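Molybdopterin biosynthesis enzyme, MoaB (PDB 3MCH) probably binds molybdopterin and takes part in the biosynthesis of the molybdenum cofactor. Local coordinates at residues R79-T84 against I125-G130. Numbering follows the deposited sequence.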
loop_
_atom_site.group_PDB
_atom_site.type_symbol
_atom_site.label_atom_id
_atom_site.label_comp_id
_atom_site.label_asym_id
_atom_site.label_seq_id
_atom_site.Cartn_x
_atom_site.Cartn_y
_atom_site.Cartn_z
ATOM N N ARG B 79 -17.870 -4.976 -3.414
ATOM C CA ARG B 79 -17.316 -3.948 -4.286
ATOM C C ARG B 79 -17.270 -2.567 -3.642
ATOM O O ARG B 79 -17.169 -1.551 -4.333
ATOM C CB ARG B 79 -18.112 -3.894 -5.593
ATOM C CG ARG B 79 -17.934 -5.138 -6.454
ATOM C CD ARG B 79 -18.797 -5.102 -7.710
ATOM N NE ARG B 79 -20.213 -5.292 -7.409
ATOM C CZ ARG B 79 -21.168 -5.399 -8.328
ATOM N NH1 ARG B 79 -20.867 -5.332 -9.620
ATOM N NH2 ARG B 79 -22.428 -5.581 -7.957
ATOM N N THR B 80 -17.330 -2.530 -2.316
ATOM C CA THR B 80 -17.289 -1.258 -1.603
ATOM C C THR B 80 -16.005 -0.484 -1.896
ATOM O O THR B 80 -16.036 0.735 -2.052
ATOM C CB THR B 80 -17.427 -1.471 -0.080
ATOM O OG1 THR B 80 -18.691 -2.090 0.193
ATOM C CG2 THR B 80 -17.365 -0.134 0.662
ATOM N N PRO B 81 -14.854 -1.180 -1.974
ATOM C CA PRO B 81 -13.602 -0.467 -2.258
ATOM C C PRO B 81 -13.613 0.176 -3.640
ATOM O O PRO B 81 -13.224 1.330 -3.798
ATOM C CB PRO B 81 -12.541 -1.561 -2.141
ATOM C CG PRO B 81 -13.132 -2.492 -1.137
ATOM C CD PRO B 81 -14.574 -2.579 -1.609
ATOM N N GLU B 82 -14.060 -0.579 -4.641
ATOM C CA GLU B 82 -14.123 -0.059 -6.004
ATOM C C GLU B 82 -15.062 1.133 -6.092
ATOM O O GLU B 82 -14.738 2.142 -6.711
ATOM C CB GLU B 82 -14.595 -1.142 -6.983
ATOM C CG GLU B 82 -13.594 -2.257 -7.224
ATOM C CD GLU B 82 -13.812 -3.454 -6.321
ATOM O OE1 GLU B 82 -13.884 -3.273 -5.087
ATOM O OE2 GLU B 82 -13.911 -4.581 -6.851
ATOM N N ALA B 83 -16.230 1.012 -5.474
ATOM C CA ALA B 83 -17.209 2.092 -5.501
ATOM C C ALA B 83 -16.648 3.345 -4.841
ATOM O O ALA B 83 -16.858 4.462 -5.314
ATOM C CB ALA B 83 -18.490 1.657 -4.799
ATOM N N THR B 84 -15.922 3.149 -3.747
ATOM C CA THR B 84 -15.337 4.258 -3.013
ATOM C C THR B 84 -14.199 4.935 -3.769
ATOM O O THR B 84 -14.176 6.159 -3.893
ATOM C CB THR B 84 -14.810 3.788 -1.639
ATOM O OG1 THR B 84 -15.883 3.209 -0.891
ATOM C CG2 THR B 84 -14.229 4.964 -0.859
ATOM N N ILE B 125 -12.819 9.408 4.071
ATOM C CA ILE B 125 -13.622 8.202 3.948
ATOM C C ILE B 125 -12.775 6.955 4.161
ATOM O O ILE B 125 -11.736 6.782 3.518
ATOM C CB ILE B 125 -14.285 8.119 2.541
ATOM C CG1 ILE B 125 -15.053 9.413 2.261
ATOM C CG2 ILE B 125 -15.217 6.918 2.459
ATOM C CD1 ILE B 125 -14.200 10.521 1.703
ATOM N N LEU B 126 -13.217 6.100 5.083
ATOM C CA LEU B 126 -12.521 4.847 5.369
ATOM C C LEU B 126 -13.473 3.669 5.194
ATOM O O LEU B 126 -14.616 3.726 5.654
ATOM C CB LEU B 126 -11.996 4.826 6.812
ATOM C CG LEU B 126 -10.662 5.505 7.141
ATOM C CD1 LEU B 126 -10.720 6.985 6.840
ATOM C CD2 LEU B 126 -10.351 5.264 8.611
ATOM N N ASN B 127 -12.997 2.615 4.531
ATOM C CA ASN B 127 -13.773 1.385 4.325
ATOM C C ASN B 127 -13.376 0.378 5.405
ATOM O O ASN B 127 -12.306 -0.232 5.312
ATOM C CB ASN B 127 -13.440 0.710 2.989
ATOM C CG ASN B 127 -13.870 1.507 1.777
ATOM O OD1 ASN B 127 -13.307 1.328 0.698
ATOM N ND2 ASN B 127 -14.879 2.360 1.929
ATOM N N LEU B 128 -14.225 0.191 6.410
ATOM C CA LEU B 128 -13.964 -0.780 7.473
ATOM C C LEU B 128 -14.579 -2.132 7.091
ATOM O O LEU B 128 -15.516 -2.193 6.293
ATOM C CB LEU B 128 -14.614 -0.321 8.781
ATOM C CG LEU B 128 -14.152 0.977 9.440
ATOM C CD1 LEU B 128 -15.154 1.379 10.512
ATOM C CD2 LEU B 128 -12.771 0.774 10.045
ATOM N N PRO B 129 -14.052 -3.232 7.651
ATOM C CA PRO B 129 -14.591 -4.564 7.353
ATOM C C PRO B 129 -16.038 -4.626 7.851
ATOM O O PRO B 129 -16.472 -3.751 8.605
ATOM C CB PRO B 129 -13.667 -5.491 8.138
ATOM C CG PRO B 129 -12.374 -4.753 8.127
ATOM C CD PRO B 129 -12.806 -3.341 8.426
ATOM N N GLY B 130 -16.763 -5.670 7.462
ATOM C CA GLY B 130 -18.163 -5.789 7.841
ATOM C C GLY B 130 -18.574 -6.434 9.152
ATOM O O GLY B 130 -19.714 -6.251 9.587
#
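Asn127 and Thr84 meet tip to tip where helix 80-85 packs over strand 123-128 in the alpha/beta fold of the MogA/MoaB family, a worked example of how one buried amide can join a helix to a sheet. The two short segments run nearly antiparallel, at 169°, and their axes come no closer than 9.5 Å; the contact is made mainly by side chains. The Asn127 carboxamide carries most of the contact. With CG anti to its own carbonyl carbon (chi1 -67°), it projects at the first turn of the helix, and Asn127 ND2 donates to Thr84 OG1 over 3.1 Å. The bond lies close to the amide plane and is fairly straight, at 156° about the hydrogen. Each end of the amide has a further partner: ND2 also bonds to Thr68 OG1 on strand 65-69, and OD1 accepts from the backbone N of Val116. Such bonds on both arms would fix the rotation of the amide and satisfy its buried polar atoms. Packing is close around this group. The Thr80 and Asn127 side chains pass each other in opposite directions, Thr80 CG2 coming to 3.7 Å from Asn127 ND2. On the oxygen side Pro81 CA lies 3.5 Å from Asn127 OD1. The Thr80 hydroxyl bonds to Gly70 O, while the methyl, anti to the backbone N, is the branch that meets the amide. Toward Ile125 the contact thins to a methyl pair, Thr84 CG2 and Ile125 CG2, 4.0 Å apart. At the other end the segments diverge toward Arg79 and the exposed Gly130, on the solvent side. Leu126 and Leu128 serve the opposite face of the strand, against helix 132-142. The threonine hydroxyl that receives the amide is itself anchored within the helix, Thr84 OG1 donating to Thr80 O over 2.7 Å, from the face of that carbonyl opposite to Thr84 N.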